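Local coordinates for protein probable glutathione S-transferase (Pseudomonas aeruginosa, PDB 6JWK) that isomerises maleylpyruvate, probably with glutathione as cofactor, as a zeta-class member of the glutathione S-transferase superfamily, at residues Q2-F7 / T54-D59; V15-A20 / V163-V168. All coordinates share one frame; numbering follows the deposited sequence.

Interaction 1: Q2-F7 / T54-D59; sequences QLYSFF and TLVDAD
Four backbone hydrogen bonds join the antiparallel strands 2-5 and 54-56, two at each of the pairs Gln2-Val56 and Tyr4-Thr54. The shortest runs from Val56 N to Gln2 O, 2.7 Å and nearly along the C=O axis; its companion, Gln2 N to Val56 O at 2.9 Å, lies in the carbonyl plane. In the other pair Tyr4 N reaches Thr54 O almost straight (N-H...O 173°) but from above the carbonyl plane, whereas Thr54 N meets a lone pair of Tyr4 O at 3.1 Å. Between them sits the non-hydrogen-bonded pair Leu3-Leu55, where the CA of Leu3 adds a CA-H...O contact to Thr54 O and that of Leu55 one to Gln2 O.

Side chains of Gln2, Tyr4, Thr54 and Val56 share one face of the sheet. With Tyr4 CG anti to its carbonyl carbon (chi1 -69°), the side chains of Tyr4 and Val56 cross obliquely, Tyr4 CE1 lying 3.6 Å from Val56 CG2, while Thr54 O sits at the ring edge, in plane. On the other face both leucines hold CG anti to the backbone N, and Leu3 CD1 meets Leu55 CD1 at 4.2 Å; Leu3 also packs on Leu19 of helix 10-22. Strands 28-30 and 62-63 flank the pair, giving the 2-1-3-4 strand order of the thioredoxin-like N-terminal domain of glutathione transferases.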
ATOM      1  N   GLN B   2     -17.621  -9.152 -11.696  1.00 32.13           N
ATOM      2  CA  GLN B   2     -16.764  -9.015 -12.870  1.00 31.30           C
ATOM      3  C   GLN B   2     -15.509  -8.288 -12.403  1.00 32.21           C
ATOM      4  O   GLN B   2     -15.586  -7.486 -11.467  1.00 32.27           O
ATOM      5  CB  GLN B   2     -17.520  -8.271 -13.969  1.00 38.16           C
ATOM      6  CG  GLN B   2     -18.892  -8.850 -14.259  1.00 45.53           C
ATOM      7  CD  GLN B   2     -19.617  -7.992 -15.258  1.00 60.16           C
ATOM      8  OE1 GLN B   2     -20.148  -8.504 -16.238  1.00 77.14           O
ATOM      9  NE2 GLN B   2     -19.612  -6.681 -15.040  1.00 61.89           N
ATOM     10  N   LEU B   3     -14.378  -8.617 -12.988  1.00 32.07           N
ATOM     11  CA  LEU B   3     -13.116  -7.902 -12.743  1.00 34.21           C
ATOM     12  C   LEU B   3     -12.622  -7.360 -14.063  1.00 36.34           C
ATOM     13  O   LEU B   3     -12.248  -8.191 -14.911  1.00 40.24           O
ATOM     14  CB  LEU B   3     -12.035  -8.816 -12.166  1.00 35.32           C
ATOM     15  CG  LEU B   3     -10.769  -8.020 -11.890  1.00 34.36           C
ATOM     16  CD1 LEU B   3     -10.769  -7.570 -10.444  1.00 34.78           C
ATOM     17  CD2 LEU B   3      -9.520  -8.770 -12.282  1.00 32.69           C
ATOM     18  N   TYR B   4     -12.551  -6.033 -14.160  1.00 30.48           N
ATOM     19  CA  TYR B   4     -12.083  -5.294 -15.342  1.00 32.23           C
ATOM     20  C   TYR B   4     -10.560  -5.264 -15.216  1.00 36.42           C
ATOM     21  O   TYR B   4     -10.037  -4.736 -14.234  1.00 35.44           O
ATOM     22  CB  TYR B   4     -12.832  -3.955 -15.448  1.00 30.74           C
ATOM     23  CG  TYR B   4     -14.286  -4.153 -15.795  1.00 32.90           C
ATOM     24  CD1 TYR B   4     -15.216  -4.502 -14.820  1.00 31.38           C
ATOM     25  CD2 TYR B   4     -14.708  -4.150 -17.127  1.00 37.61           C
ATOM     26  CE1 TYR B   4     -16.533  -4.786 -15.151  1.00 31.15           C
ATOM     27  CE2 TYR B   4     -16.024  -4.433 -17.474  1.00 35.77           C
ATOM     28  CZ  TYR B   4     -16.938  -4.731 -16.476  1.00 37.11           C
ATOM     29  OH  TYR B   4     -18.223  -5.038 -16.784  1.00 36.55           O
ATOM     30  N   SER B   5      -9.886  -5.899 -16.171  1.00 35.91           N
ATOM     31  CA  SER B   5      -8.450  -6.256 -16.127  1.00 30.40           C
ATOM     32  C   SER B   5      -7.809  -5.812 -17.438  1.00 30.58           C
ATOM     33  O   SER B   5      -8.473  -5.873 -18.451  1.00 35.92           O
ATOM     34  CB  SER B   5      -8.317  -7.753 -15.909  1.00 30.41           C
ATOM     35  OG  SER B   5      -7.059  -8.268 -16.391  1.00 30.95           O
ATOM     36  N   PHE B   6      -6.559  -5.384 -17.421  1.00 29.91           N
ATOM     37  CA  PHE B   6      -5.693  -5.304 -18.624  1.00 32.35           C
ATOM     38  C   PHE B   6      -4.581  -6.349 -18.458  1.00 28.67           C
ATOM     39  O   PHE B   6      -3.997  -6.499 -17.308  1.00 24.41           O
ATOM     40  CB  PHE B   6      -5.195  -3.860 -18.803  1.00 36.93           C
ATOM     41  CG  PHE B   6      -4.148  -3.671 -19.874  1.00 41.95           C
ATOM     42  CD1 PHE B   6      -4.468  -3.839 -21.222  1.00 49.28           C
ATOM     43  CD2 PHE B   6      -2.851  -3.289 -19.544  1.00 42.93           C
ATOM     44  CE1 PHE B   6      -3.507  -3.641 -22.212  1.00 45.51           C
ATOM     45  CE2 PHE B   6      -1.884  -3.127 -20.530  1.00 47.05           C
ATOM     46  CZ  PHE B   6      -2.217  -3.287 -21.862  1.00 49.32           C
ATOM     47  N   PHE B   7      -4.256  -7.067 -19.543  1.00 30.51           N
ATOM     48  CA  PHE B   7      -3.320  -8.232 -19.483  1.00 31.85           C
ATOM     49  C   PHE B   7      -1.978  -7.793 -18.891  1.00 30.27           C
ATOM     50  O   PHE B   7      -1.392  -8.538 -18.085  1.00 38.73           O
ATOM     51  CB  PHE B   7      -3.178  -8.959 -20.826  1.00 32.37           C
ATOM     52  CG  PHE B   7      -2.421  -8.205 -21.877  1.00 33.42           C
ATOM     53  CD1 PHE B   7      -1.046  -8.277 -21.933  1.00 35.24           C
ATOM     54  CD2 PHE B   7      -3.086  -7.404 -22.785  1.00 39.96           C
ATOM     55  CE1 PHE B   7      -0.347  -7.565 -22.890  1.00 43.89           C
ATOM     56  CE2 PHE B   7      -2.390  -6.726 -23.768  1.00 42.63           C
ATOM     57  CZ  PHE B   7      -1.021  -6.792 -23.805  1.00 44.72           C
ATOM     58  N   THR B  54     -10.737  -3.139 -11.688  1.00 26.81           N
ATOM     59  CA  THR B  54     -11.964  -2.765 -10.970  1.00 25.40           C
ATOM     60  C   THR B  54     -12.787  -4.016 -10.758  1.00 23.68           C
ATOM     61  O   THR B  54     -13.217  -4.595 -11.770  1.00 24.18           O
ATOM     62  CB  THR B  54     -12.765  -1.689 -11.738  1.00 28.37           C
ATOM     63  OG1 THR B  54     -11.881  -0.617 -12.045  1.00 29.28           O
ATOM     64  CG2 THR B  54     -13.922  -1.131 -10.942  1.00 27.17           C
ATOM     65  N   LEU B  55     -13.067  -4.362  -9.509  1.00 25.90           N
ATOM     66  CA  LEU B  55     -14.029  -5.438  -9.208  1.00 29.04           C
ATOM     67  C   LEU B  55     -15.421  -4.813  -9.202  1.00 31.58           C
ATOM     68  O   LEU B  55     -15.556  -3.737  -8.593  1.00 31.51           O
ATOM     69  CB  LEU B  55     -13.701  -6.057  -7.856  1.00 31.60           C
ATOM     70  CG  LEU B  55     -14.614  -7.224  -7.494  1.00 31.91           C
ATOM     71  CD1 LEU B  55     -14.200  -8.461  -8.254  1.00 33.03           C
ATOM     72  CD2 LEU B  55     -14.626  -7.464  -5.998  1.00 33.97           C
ATOM     73  N   VAL B  56     -16.392  -5.410  -9.894  1.00 27.97           N
ATOM     74  CA  VAL B  56     -17.787  -4.877  -9.971  1.00 30.83           C
ATOM     75  C   VAL B  56     -18.716  -5.981  -9.462  1.00 37.70           C
ATOM     76  O   VAL B  56     -18.748  -7.033 -10.118  1.00 35.21           O
ATOM     77  CB  VAL B  56     -18.141  -4.411 -11.396  1.00 32.00           C
ATOM     78  CG1 VAL B  56     -19.597  -3.953 -11.522  1.00 34.91           C
ATOM     79  CG2 VAL B  56     -17.225  -3.306 -11.893  1.00 29.97           C
ATOM     80  N   ASP B  57     -19.400  -5.774  -8.321  1.00 43.31           N
ATOM     81  CA  ASP B  57     -20.231  -6.829  -7.664  1.00 50.22           C
ATOM     82  C   ASP B  57     -21.629  -6.935  -8.290  1.00 50.82           C
ATOM     83  O   ASP B  57     -21.944  -6.146  -9.214  1.00 46.52           O
ATOM     84  CB  ASP B  57     -20.409  -6.618  -6.164  1.00 50.56           C
ATOM     85  CG  ASP B  57     -21.312  -5.457  -5.761  1.00 49.42           C
ATOM     86  OD1 ASP B  57     -22.008  -4.861  -6.640  1.00 50.97           O
ATOM     87  OD2 ASP B  57     -21.289  -5.134  -4.565  1.00 48.17           O
ATOM     88  N   ALA B  58     -22.410  -7.902  -7.793  1.00 60.72           N
ATOM     89  CA  ALA B  58     -23.838  -8.143  -8.109  1.00 64.72           C
ATOM     90  C   ALA B  58     -24.567  -6.819  -8.384  1.00 63.61           C
ATOM     91  O   ALA B  58     -25.056  -6.621  -9.513  1.00 62.54           O
ATOM     92  CB  ALA B  58     -24.456  -8.894  -6.953  1.00 68.81           C
ATOM     93  N   ASP B  59     -24.588  -5.910  -7.408  1.00 64.30           N
ATOM     94  CA  ASP B  59     -25.391  -4.655  -7.466  1.00 64.03           C
ATOM     95  C   ASP B  59     -24.617  -3.496  -8.121  1.00 59.68           C
ATOM     96  O   ASP B  59     -25.050  -2.352  -7.939  1.00 53.13           O
ATOM     97  CB  ASP B  59     -25.855  -4.253  -6.058  1.00 69.92           C
ATOM     98  CG  ASP B  59     -27.204  -3.549  -6.006  1.00 72.59           C
ATOM     99  OD1 ASP B  59     -27.942  -3.600  -7.014  1.00 70.18           O
ATOM    100  OD2 ASP B  59     -27.510  -2.953  -4.952  1.00 77.57           O
TER

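Interaction 2: V15-A20 / V163-V168; sequences VRIALA and VECCLV
Apolar contacts carry the meeting of helices 10-22 and 162-176, whose short segments pass 8.9 Å apart at 142° between their N-to-C directions. Ile17 is the central residue on one side and Cys165 on the other, their CA atoms only 5.8 Å apart. The two branches of Ile17 divide the work. CG2, anti to the backbone N, touches Cys165 SG at 3.7 Å; the other arm, extended with chi2 at 167°, carries Ile17 CD1 to within 4.2 Å of Val168 CG1, the two side chains crossing obliquely. Cys165 turns SG anti to its own carbonyl carbon (chi1 -68°), and Cys165 SG comes alongside Ala18 as well, 4.1 Å from Ala18 CB and 3.8 Å from Ala18 N.

Polar groups take little part. Ile17 CD1 lies 4.0 Å from Cys165 O, a van der Waals approach, and the carboxylate of Glu164 is turned away, gripped instead by the backbone N-H groups of Gly161 and Phe155. Phe200 of helix 198-203 touches Ile17, and helix 185-195 packs against Val168, so further helices enclose the contact. With no hydrogen bond spanning the two segments and every touching residue buried, the thioredoxin-like and helical domains meet here through shape and dispersion, with a thiol serving as an apolar surface.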
ATOM      1  N   VAL B  15      -4.842  -9.411  -8.792  1.00 19.31           N
ATOM      2  CA  VAL B  15      -6.246  -9.806  -8.501  1.00 17.86           C
ATOM      3  C   VAL B  15      -6.673 -11.002  -9.337  1.00 17.41           C
ATOM      4  O   VAL B  15      -7.500 -11.824  -8.836  1.00 20.15           O
ATOM      5  CB  VAL B  15      -7.194  -8.607  -8.724  1.00 17.89           C
ATOM      6  CG1 VAL B  15      -8.625  -8.999  -8.435  1.00 17.57           C
ATOM      7  CG2 VAL B  15      -6.778  -7.418  -7.848  1.00 20.17           C
ATOM      8  N   ARG B  16      -6.184 -11.139 -10.566  1.00 17.65           N
ATOM      9  CA  ARG B  16      -6.427 -12.375 -11.369  1.00 18.40           C
ATOM     10  C   ARG B  16      -5.839 -13.587 -10.633  1.00 18.66           C
ATOM     11  O   ARG B  16      -6.474 -14.659 -10.620  1.00 18.18           O
ATOM     12  CB  ARG B  16      -5.846 -12.293 -12.773  1.00 18.56           C
ATOM     13  CG  ARG B  16      -6.555 -11.297 -13.683  1.00 19.10           C
ATOM     14  CD  ARG B  16      -6.174 -11.454 -15.143  1.00 19.80           C
ATOM     15  NE  ARG B  16      -4.731 -11.528 -15.385  1.00 19.30           N
ATOM     16  CZ  ARG B  16      -3.926 -10.520 -15.680  1.00 20.53           C
ATOM     17  NH1 ARG B  16      -4.400  -9.293 -15.823  1.00 22.07           N
ATOM     18  NH2 ARG B  16      -2.632 -10.757 -15.883  1.00 20.91           N
ATOM     19  N   ILE B  17      -4.694 -13.448  -9.979  1.00 16.89           N
ATOM     20  CA  ILE B  17      -4.164 -14.607  -9.191  1.00 16.86           C
ATOM     21  C   ILE B  17      -5.123 -14.887  -8.034  1.00 18.72           C
ATOM     22  O   ILE B  17      -5.479 -16.080  -7.795  1.00 17.99           O
ATOM     23  CB  ILE B  17      -2.754 -14.284  -8.683  1.00 16.46           C
ATOM     24  CG1 ILE B  17      -1.767 -14.108  -9.839  1.00 16.07           C
ATOM     25  CG2 ILE B  17      -2.263 -15.304  -7.672  1.00 16.06           C
ATOM     26  CD1 ILE B  17      -0.440 -13.473  -9.396  1.00 18.03           C
ATOM     27  N   ALA B  18      -5.557 -13.852  -7.324  1.00 17.66           N
ATOM     28  CA  ALA B  18      -6.471 -14.044  -6.172  1.00 18.37           C
ATOM     29  C   ALA B  18      -7.730 -14.778  -6.641  1.00 20.87           C
ATOM     30  O   ALA B  18      -8.201 -15.775  -5.978  1.00 19.06           O
ATOM     31  CB  ALA B  18      -6.830 -12.714  -5.551  1.00 18.79           C
ATOM     32  N   LEU B  19      -8.367 -14.280  -7.704  1.00 19.04           N
ATOM     33  CA  LEU B  19      -9.583 -14.956  -8.223  1.00 20.21           C
ATOM     34  C   LEU B  19      -9.268 -16.416  -8.603  1.00 20.21           C
ATOM     35  O   LEU B  19     -10.115 -17.280  -8.333  1.00 22.73           O
ATOM     36  CB  LEU B  19     -10.153 -14.158  -9.408  1.00 20.11           C
ATOM     37  CG  LEU B  19     -10.731 -12.805  -9.013  1.00 22.22           C
ATOM     38  CD1 LEU B  19     -11.003 -11.931 -10.246  1.00 25.20           C
ATOM     39  CD2 LEU B  19     -12.023 -12.966  -8.207  1.00 24.82           C
ATOM     40  N   ALA B  20      -8.150 -16.681  -9.267  1.00 20.22           N
ATOM     41  CA  ALA B  20      -7.766 -18.040  -9.712  1.00 22.31           C
ATOM     42  C   ALA B  20      -7.595 -18.917  -8.474  1.00 23.16           C
ATOM     43  O   ALA B  20      -8.180 -20.000  -8.470  1.00 24.12           O
ATOM     44  CB  ALA B  20      -6.545 -18.032 -10.589  1.00 22.06           C
ATOM     45  N   VAL B 163       0.692 -12.567  -0.315  1.00 17.74           N
ATOM     46  CA  VAL B 163       2.123 -12.279  -0.552  1.00 16.08           C
ATOM     47  C   VAL B 163       2.481 -12.661  -1.999  1.00 17.01           C
ATOM     48  O   VAL B 163       3.144 -11.829  -2.734  1.00 15.37           O
ATOM     49  CB  VAL B 163       2.976 -12.996   0.502  1.00 17.88           C
ATOM     50  CG1 VAL B 163       4.410 -13.055   0.076  1.00 18.59           C
ATOM     51  CG2 VAL B 163       2.836 -12.333   1.860  1.00 18.06           C
ATOM     52  N   GLU B 164       2.040 -13.853  -2.455  1.00 17.72           N
ATOM     53  CA  GLU B 164       2.392 -14.373  -3.797  1.00 18.10           C
ATOM     54  C   GLU B 164       1.590 -13.567  -4.820  1.00 17.61           C
ATOM     55  O   GLU B 164       2.084 -13.355  -5.938  1.00 16.79           O
ATOM     56  CB  GLU B 164       2.170 -15.887  -3.888  1.00 20.18           C
ATOM     57  CG  GLU B 164       3.159 -16.689  -3.013  1.00 18.55           C
ATOM     58  CD  GLU B 164       2.885 -16.709  -1.512  1.00 21.41           C
ATOM     59  OE1 GLU B 164       1.689 -16.473  -1.075  1.00 21.72           O
ATOM     60  OE2 GLU B 164       3.871 -16.974  -0.756  1.00 17.84           O
ATOM     61  N   CYS B 165       0.389 -13.118  -4.473  1.00 16.82           N
ATOM     62  CA  CYS B 165      -0.393 -12.265  -5.402  1.00 19.04           C
ATOM     63  C   CYS B 165       0.429 -10.989  -5.714  1.00 18.29           C
ATOM     64  O   CYS B 165       0.358 -10.489  -6.859  1.00 20.34           O
ATOM     65  CB  CYS B 165      -1.734 -11.872  -4.824  1.00 21.09           C
ATOM     66  SG  CYS B 165      -2.891 -13.239  -4.639  1.00 22.62           S
ATOM     67  N   CYS B 166       1.208 -10.471  -4.755  1.00 16.31           N
ATOM     68  CA  CYS B 166       2.007  -9.237  -4.958  1.00 18.49           C
ATOM     69  C   CYS B 166       3.388  -9.577  -5.544  1.00 19.58           C
ATOM     70  O   CYS B 166       3.880  -8.821  -6.413  1.00 16.12           O
ATOM     71  CB  CYS B 166       2.159  -8.469  -3.660  1.00 20.38           C
ATOM     72  SG  CYS B 166       0.570  -7.833  -3.071  1.00 22.33           S
ATOM     73  N   LEU B 167       4.036 -10.654  -5.096  1.00 18.88           N
ATOM     74  CA  LEU B 167       5.427 -10.917  -5.543  1.00 19.09           C
ATOM     75  C   LEU B 167       5.503 -11.352  -6.999  1.00 18.66           C
ATOM     76  O   LEU B 167       6.435 -10.920  -7.718  1.00 20.41           O
ATOM     77  CB  LEU B 167       6.082 -11.938  -4.622  1.00 24.40           C
ATOM     78  CG  LEU B 167       6.890 -11.265  -3.513  1.00 36.87           C
ATOM     79  CD1 LEU B 167       7.226 -12.230  -2.364  1.00 38.46           C
ATOM     80  CD2 LEU B 167       8.155 -10.620  -4.095  1.00 37.70           C
ATOM     81  N   VAL B 168       4.629 -12.235  -7.431  1.00 18.12           N
ATOM     82  CA  VAL B 168       4.763 -12.836  -8.779  1.00 20.49           C
ATOM     83  C   VAL B 168       4.683 -11.722  -9.813  1.00 18.39           C
ATOM     84  O   VAL B 168       5.505 -11.683 -10.707  1.00 18.94           O
ATOM     85  CB  VAL B 168       3.743 -13.971  -8.994  1.00 20.22           C
ATOM     86  CG1 VAL B 168       3.491 -14.281 -10.457  1.00 19.80           C
ATOM     87  CG2 VAL B 168       4.225 -15.196  -8.227  1.00 19.25           C
TER

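From the N terminus the chain runs through strand 2-5 into helix 10-22, so the first halves of both contacts are laid down in succession. Interaction 1 closes first, when segment 54-59 returns beside segment 2-7 after 46 residues that include the helix and strand 28-30. Interaction 2 waits for segment 163-168 of helix 162-176, with 142 residues between it and segment 15-20; the two loops therefore cross. One contact builds the N-terminal sheet and the other fixes the helix packed on its leucine face to the C-terminal helical domain. Leu3 CD1 against Val15 CG1 (3.3 Å) and a probable hydrogen bond from Arg16 NH1 to Ser5 OG (2.9 Å) connect the two, whose centres are about 15 Å apart.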